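Local atomic coordinates of type II restriction enzyme MspI (Moraxella sp., PDB entry 1SA3), a protein that recognizes the double-stranded DNA sequence 5'-CCGG-3' and cleaves it after the first C, giving fragments with terminal 5'-phosphates. Residues Gly93-Thr105 with Ser110-Ser122. Residues are numbered along the deposited sequence; the frame is centred on the assembly and turned at random.
Sequences GGSPKTDATIRFT and SSRLVPLNIKHSS. With NA (sodium ion), chain G; nucleotides of chain A.
Asp99 reaches across to strand 111-121, where its OD2 takes the backbone N-H of Ile118 on the lone pair pointing away from OD1 (OD2 to Ile118 N 2.7 Å, N-H...O angle 163°). Water 1 lies between Asp99 OD2 and Lys119 NZ, hydrogen-bonded to both, while OD1 accepts a hydrogen bond from water 2. Lys119 NZ also makes a long, weak ion pair with a DNA phosphate. Asp99 O binds the sodium ion at 2.7 Å, with waters 2 and 3, Glu35 and Asp84 among the other ligands. Asn117, its CG anti to the backbone N (chi1 179°), sends ND2 back to Lys97 O at 2.8 Å; the bond is almost straight (175°), lies in the amide plane and meets a carbonyl lone pair. Leu116 O receives two N-H groups, at 2.6 Å from Asp99 N and weakly from Ala100 N, a classic beta bulge. From there the hairpin of strands 100-106 and 111-121, in the central mixed sheet of this PDDEXK-clan nuclease, runs in regular antiparallel register: Ala100-Leu116, Ile102-Val114 and Phe104-Arg112 are the hydrogen-bonded pairs. Their side chains share one face, where Val114 CG2 meets the Phe104 ring at its edge (CE1 to CG2 3.7 Å) and Leu116 CD1 touches Ile102 CG1. On the other face, Leu113 CD1 lies over the Arg103 guanidinium, whose NH1 makes a weak bond to Ser111 OG (3.1 Å). Arg112 NE bonds Leu113 O from above the carbonyl plane, and its NH2 forms a salt bridge with Asp202. Beyond its pairing with 100-105, His120 N and ND1 of strand 111-121 both donate to OP1 of DG6 of chain A, the latter at 2.7 Å; Ser122 N and OG likewise share OP1 of DG7 of chain A, whose OP2 takes Ser121 OG.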
loop_
_atom_site.group_PDB
_atom_site.type_symbol
_atom_site.label_atom_id
_atom_site.label_comp_id
_atom_site.label_asym_id
_atom_site.label_seq_id
_atom_site.Cartn_x
_atom_site.Cartn_y
_atom_site.Cartn_z
ATOM N N GLY E 93 2.281 3.432 16.210
ATOM C CA GLY E 93 1.250 3.126 15.237
ATOM C C GLY E 93 1.140 1.645 14.940
ATOM O O GLY E 93 0.243 1.222 14.213
ATOM N N GLY E 94 2.055 0.854 15.492
ATOM C CA GLY E 94 2.012 -0.582 15.265
ATOM C C GLY E 94 3.146 -1.134 14.423
ATOM O O GLY E 94 4.196 -0.509 14.274
ATOM N N SER E 95 2.935 -2.322 13.873
ATOM C CA SER E 95 3.941 -2.966 13.041
ATOM C C SER E 95 4.190 -2.168 11.766
ATOM O O SER E 95 3.256 -1.667 11.145
ATOM C CB SER E 95 3.493 -4.381 12.671
ATOM O OG SER E 95 3.290 -5.164 13.832
ATOM N N PRO E 96 5.464 -2.031 11.370
ATOM C CA PRO E 96 5.803 -1.288 10.155
ATOM C C PRO E 96 5.003 -1.822 8.972
ATOM O O PRO E 96 4.696 -3.020 8.908
ATOM C CB PRO E 96 7.299 -1.552 10.003
ATOM C CG PRO E 96 7.756 -1.629 11.422
ATOM C CD PRO E 96 6.684 -2.496 12.053
ATOM N N LYS E 97 4.681 -0.926 8.044
ATOM C CA LYS E 97 3.919 -1.269 6.846
ATOM C C LYS E 97 4.779 -1.854 5.715
ATOM O O LYS E 97 4.306 -2.043 4.591
ATOM C CB LYS E 97 3.187 -0.039 6.307
ATOM C CG LYS E 97 2.200 0.576 7.287
ATOM C CD LYS E 97 0.992 -0.323 7.490
ATOM C CE LYS E 97 0.005 0.291 8.469
ATOM N NZ LYS E 97 -0.656 -0.742 9.314
ATOM N N THR E 98 6.038 -2.152 6.013
ATOM C CA THR E 98 6.938 -2.683 4.997
ATOM C C THR E 98 6.836 -4.195 4.843
ATOM O O THR E 98 7.130 -4.946 5.778
ATOM C CB THR E 98 8.394 -2.287 5.319
ATOM O OG1 THR E 98 8.477 -0.859 5.415
ATOM C CG2 THR E 98 9.333 -2.767 4.228
ATOM N N ASP E 99 6.422 -4.640 3.657
ATOM C CA ASP E 99 6.270 -6.066 3.384
ATOM C C ASP E 99 7.534 -6.709 2.851
ATOM O O ASP E 99 7.752 -7.906 3.040
ATOM C CB ASP E 99 5.156 -6.305 2.352
ATOM C CG ASP E 99 3.781 -5.987 2.891
ATOM O OD1 ASP E 99 3.504 -6.363 4.044
ATOM O OD2 ASP E 99 2.970 -5.376 2.162
ATOM N N ALA E 100 8.360 -5.916 2.173
ATOM C CA ALA E 100 9.589 -6.426 1.579
ATOM C C ALA E 100 10.448 -5.264 1.120
ATOM O O ALA E 100 9.996 -4.122 1.102
ATOM C CB ALA E 100 9.255 -7.302 0.380
ATOM N N THR E 101 11.684 -5.565 0.738
ATOM C CA THR E 101 12.591 -4.534 0.263
ATOM C C THR E 101 13.395 -4.982 -0.948
ATOM O O THR E 101 13.595 -6.183 -1.180
ATOM C CB THR E 101 13.597 -4.109 1.358
ATOM O OG1 THR E 101 14.439 -5.218 1.700
ATOM C CG2 THR E 101 12.870 -3.648 2.602
ATOM N N ILE E 102 13.833 -3.998 -1.728
ATOM C CA ILE E 102 14.687 -4.224 -2.895
ATOM C C ILE E 102 15.828 -3.229 -2.692
ATOM O O ILE E 102 15.581 -2.069 -2.334
ATOM C CB ILE E 102 14.001 -3.852 -4.225
ATOM C CG1 ILE E 102 12.776 -4.735 -4.457
ATOM C CG2 ILE E 102 15.001 -3.994 -5.396
ATOM C CD1 ILE E 102 11.987 -4.332 -5.688
ATOM N N ARG E 103 17.064 -3.682 -2.866
ATOM C CA ARG E 103 18.209 -2.785 -2.751
ATOM C C ARG E 103 18.903 -2.714 -4.106
ATOM O O ARG E 103 19.248 -3.745 -4.690
ATOM C CB ARG E 103 19.204 -3.273 -1.694
ATOM C CG ARG E 103 20.483 -2.429 -1.653
ATOM C CD ARG E 103 21.451 -2.901 -0.575
ATOM N NE ARG E 103 20.912 -2.708 0.767
ATOM C CZ ARG E 103 20.774 -1.530 1.370
ATOM N NH1 ARG E 103 21.139 -0.408 0.763
ATOM N NH2 ARG E 103 20.258 -1.474 2.590
ATOM N N PHE E 104 19.086 -1.500 -4.620
ATOM C CA PHE E 104 19.761 -1.319 -5.901
ATOM C C PHE E 104 21.140 -0.751 -5.645
ATOM O O PHE E 104 21.290 0.174 -4.844
ATOM C CB PHE E 104 19.017 -0.336 -6.802
ATOM C CG PHE E 104 17.635 -0.764 -7.171
ATOM C CD1 PHE E 104 16.537 -0.330 -6.435
ATOM C CD2 PHE E 104 17.421 -1.575 -8.278
ATOM C CE1 PHE E 104 15.240 -0.695 -6.805
ATOM C CE2 PHE E 104 16.135 -1.940 -8.648
ATOM C CZ PHE E 104 15.045 -1.497 -7.910
ATOM N N THR E 105 22.143 -1.299 -6.317
ATOM C CA THR E 105 23.510 -0.817 -6.169
ATOM C C THR E 105 23.888 -0.134 -7.473
ATOM O O THR E 105 23.658 -0.672 -8.558
ATOM C CB THR E 105 24.483 -1.976 -5.881
ATOM O OG1 THR E 105 24.125 -2.588 -4.638
ATOM C CG2 THR E 105 25.921 -1.466 -5.782
ATOM N N SER E 110 27.321 3.322 -4.497
ATOM C CA SER E 110 26.270 3.804 -3.612
ATOM C C SER E 110 25.080 2.899 -3.881
ATOM O O SER E 110 25.077 2.144 -4.851
ATOM C CB SER E 110 25.900 5.263 -3.909
ATOM O OG SER E 110 25.325 5.409 -5.196
ATOM N N SER E 111 24.073 2.964 -3.024
ATOM C CA SER E 111 22.898 2.123 -3.210
ATOM C C SER E 111 21.651 2.791 -2.657
ATOM O O SER E 111 21.730 3.797 -1.947
ATOM C CB SER E 111 23.108 0.769 -2.530
ATOM O OG SER E 111 23.256 0.923 -1.129
ATOM N N ARG E 112 20.497 2.229 -2.999
ATOM C CA ARG E 112 19.213 2.747 -2.542
ATOM C C ARG E 112 18.374 1.585 -2.045
ATOM O O ARG E 112 18.212 0.584 -2.745
ATOM C CB ARG E 112 18.493 3.461 -3.696
ATOM C CG ARG E 112 16.979 3.689 -3.504
ATOM C CD ARG E 112 16.655 4.533 -2.294
ATOM N NE ARG E 112 15.222 4.599 -2.005
ATOM C CZ ARG E 112 14.324 5.211 -2.774
ATOM N NH1 ARG E 112 14.691 5.818 -3.893
ATOM N NH2 ARG E 112 13.049 5.218 -2.417
ATOM N N LEU E 113 17.877 1.693 -0.822
ATOM C CA LEU E 113 17.018 0.654 -0.276
ATOM C C LEU E 113 15.598 1.114 -0.577
ATOM O O LEU E 113 15.273 2.294 -0.402
ATOM C CB LEU E 113 17.210 0.519 1.230
ATOM C CG LEU E 113 16.326 -0.532 1.911
ATOM C CD1 LEU E 113 16.734 -1.929 1.445
ATOM C CD2 LEU E 113 16.456 -0.401 3.418
ATOM N N VAL E 114 14.759 0.196 -1.048
ATOM C CA VAL E 114 13.378 0.542 -1.369
ATOM C C VAL E 114 12.374 -0.335 -0.626
ATOM O O VAL E 114 12.037 -1.432 -1.086
ATOM C CB VAL E 114 13.086 0.399 -2.879
ATOM C CG1 VAL E 114 11.715 0.999 -3.201
ATOM C CG2 VAL E 114 14.166 1.076 -3.694
ATOM N N PRO E 115 11.896 0.127 0.544
ATOM C CA PRO E 115 10.920 -0.644 1.316
ATOM C C PRO E 115 9.613 -0.625 0.527
ATOM O O PRO E 115 9.239 0.401 -0.068
ATOM C CB PRO E 115 10.843 0.122 2.639
ATOM C CG PRO E 115 11.147 1.527 2.231
ATOM C CD PRO E 115 12.311 1.329 1.290
ATOM N N LEU E 116 8.929 -1.761 0.510
ATOM C CA LEU E 116 7.698 -1.879 -0.258
ATOM C C LEU E 116 6.512 -2.382 0.533
ATOM O O LEU E 116 6.663 -3.123 1.505
ATOM C CB LEU E 116 7.903 -2.867 -1.417
ATOM C CG LEU E 116 9.180 -2.891 -2.257
ATOM C CD1 LEU E 116 9.282 -4.248 -2.963
ATOM C CD2 LEU E 116 9.178 -1.758 -3.271
ATOM N N ASN E 117 5.326 -1.980 0.099
ATOM C CA ASN E 117 4.093 -2.479 0.689
ATOM C C ASN E 117 3.419 -3.128 -0.525
ATOM O O ASN E 117 3.262 -2.490 -1.564
ATOM C CB ASN E 117 3.218 -1.364 1.247
ATOM C CG ASN E 117 1.916 -1.896 1.831
ATOM O OD1 ASN E 117 0.918 -2.019 1.129
ATOM N ND2 ASN E 117 1.933 -2.236 3.116
ATOM N N ILE E 118 3.035 -4.390 -0.399
ATOM C CA ILE E 118 2.441 -5.113 -1.523
ATOM C C ILE E 118 1.108 -5.743 -1.174
ATOM O O ILE E 118 0.988 -6.408 -0.150
ATOM C CB ILE E 118 3.391 -6.233 -2.004
ATOM C CG1 ILE E 118 4.794 -5.656 -2.206
ATOM C CG2 ILE E 118 2.867 -6.855 -3.313
ATOM C CD1 ILE E 118 5.864 -6.692 -2.550
ATOM N N LYS E 119 0.112 -5.536 -2.035
ATOM C CA LYS E 119 -1.217 -6.094 -1.819
ATOM C C LYS E 119 -1.820 -6.603 -3.118
ATOM O O LYS E 119 -1.324 -6.310 -4.210
ATOM C CB LYS E 119 -2.176 -5.041 -1.263
ATOM C CG LYS E 119 -1.830 -4.477 0.092
ATOM C CD LYS E 119 -2.887 -3.439 0.513
ATOM C CE LYS E 119 -2.436 -2.670 1.739
ATOM N NZ LYS E 119 -2.068 -3.582 2.869
ATOM N N HIS E 120 -2.887 -7.387 -2.982
ATOM C CA HIS E 120 -3.621 -7.897 -4.139
ATOM C C HIS E 120 -5.085 -7.619 -3.825
ATOM O O HIS E 120 -5.499 -7.650 -2.667
ATOM C CB HIS E 120 -3.417 -9.404 -4.332
ATOM C CG HIS E 120 -4.364 -10.254 -3.540
ATOM N ND1 HIS E 120 -4.297 -10.369 -2.168
ATOM C CD2 HIS E 120 -5.403 -11.029 -3.933
ATOM C CE1 HIS E 120 -5.255 -11.176 -1.749
ATOM N NE2 HIS E 120 -5.941 -11.592 -2.801
ATOM N N SER E 121 -5.865 -7.347 -4.858
ATOM C CA SER E 121 -7.280 -7.056 -4.686
ATOM C C SER E 121 -7.978 -7.164 -6.025
ATOM O O SER E 121 -7.347 -7.040 -7.074
ATOM C CB SER E 121 -7.480 -5.638 -4.144
ATOM O OG SER E 121 -8.863 -5.331 -4.020
ATOM N N SER E 122 -9.287 -7.384 -5.975
ATOM C CA SER E 122 -10.087 -7.474 -7.186
ATOM C C SER E 122 -10.681 -6.099 -7.444
ATOM O O SER E 122 -11.291 -5.874 -8.480
ATOM C CB SER E 122 -11.209 -8.494 -7.000
ATOM O OG SER E 122 -12.016 -8.132 -5.898
HETATM NA NA NA G . 6.109 -9.934 3.601
ATOM P P DG A 6 -4.252 -8.201 0.747
ATOM O OP1 DG A 6 -3.347 -8.507 -0.393
ATOM O OP2 DG A 6 -4.513 -6.779 1.113
ATOM O "O5'" DG A 6 -5.660 -8.905 0.538
ATOM C "C5'" DG A 6 -6.851 -8.143 0.388
ATOM C "C4'" DG A 6 -8.049 -9.056 0.463
ATOM O "O4'" DG A 6 -8.345 -9.214 1.875
ATOM C "C3'" DG A 6 -9.301 -8.438 -0.150
ATOM O "O3'" DG A 6 -9.654 -8.973 -1.412
ATOM C "C2'" DG A 6 -10.415 -8.735 0.835
ATOM C "C1'" DG A 6 -9.742 -9.150 2.130
ATOM N N9 DG A 6 -9.992 -8.054 3.063
ATOM C C8 DG A 6 -9.143 -7.024 3.403
ATOM N N7 DG A 6 -9.722 -6.104 4.140
ATOM C C5 DG A 6 -11.016 -6.575 4.325
ATOM C C6 DG A 6 -12.117 -6.002 5.035
ATOM O O6 DG A 6 -12.166 -4.924 5.645
ATOM N N1 DG A 6 -13.247 -6.818 4.973
ATOM C C2 DG A 6 -13.315 -8.027 4.306
ATOM N N2 DG A 6 -14.502 -8.672 4.349
ATOM N N3 DG A 6 -12.300 -8.565 3.642
ATOM C C4 DG A 6 -11.191 -7.792 3.693
ATOM P P DG A 7 -10.581 -8.093 -2.383
ATOM O OP1 DG A 7 -10.430 -8.662 -3.741
ATOM O OP2 DG A 7 -10.334 -6.647 -2.161
ATOM O "O5'" DG A 7 -12.041 -8.407 -1.849
ATOM C "C5'" DG A 7 -12.434 -9.752 -1.609
ATOM C "C4'" DG A 7 -13.898 -9.808 -1.249
ATOM O "O4'" DG A 7 -14.092 -9.200 0.053
ATOM C "C3'" DG A 7 -14.799 -9.049 -2.223
ATOM O "O3'" DG A 7 -15.990 -9.790 -2.469
ATOM C "C2'" DG A 7 -15.131 -7.770 -1.479
ATOM C "C1'" DG A 7 -15.115 -8.224 -0.028
ATOM N N9 DG A 7 -14.792 -7.143 0.897
ATOM C C8 DG A 7 -13.588 -6.492 1.029
ATOM N N7 DG A 7 -13.629 -5.512 1.890
ATOM C C5 DG A 7 -14.932 -5.525 2.370
ATOM C C6 DG A 7 -15.579 -4.685 3.325
ATOM O O6 DG A 7 -15.111 -3.725 3.959
ATOM N N1 DG A 7 -16.911 -5.054 3.509
ATOM C C2 DG A 7 -17.542 -6.095 2.861
ATOM N N2 DG A 7 -18.830 -6.299 3.173
ATOM N N3 DG A 7 -16.953 -6.878 1.974
ATOM C C4 DG A 7 -15.659 -6.539 1.777
HETATM O O HOH W 1 0.397 -5.494 2.883
HETATM O O HOH W 2 3.869 -9.148 3.974
HETATM O O HOH W 3 6.423 -9.198 5.745
#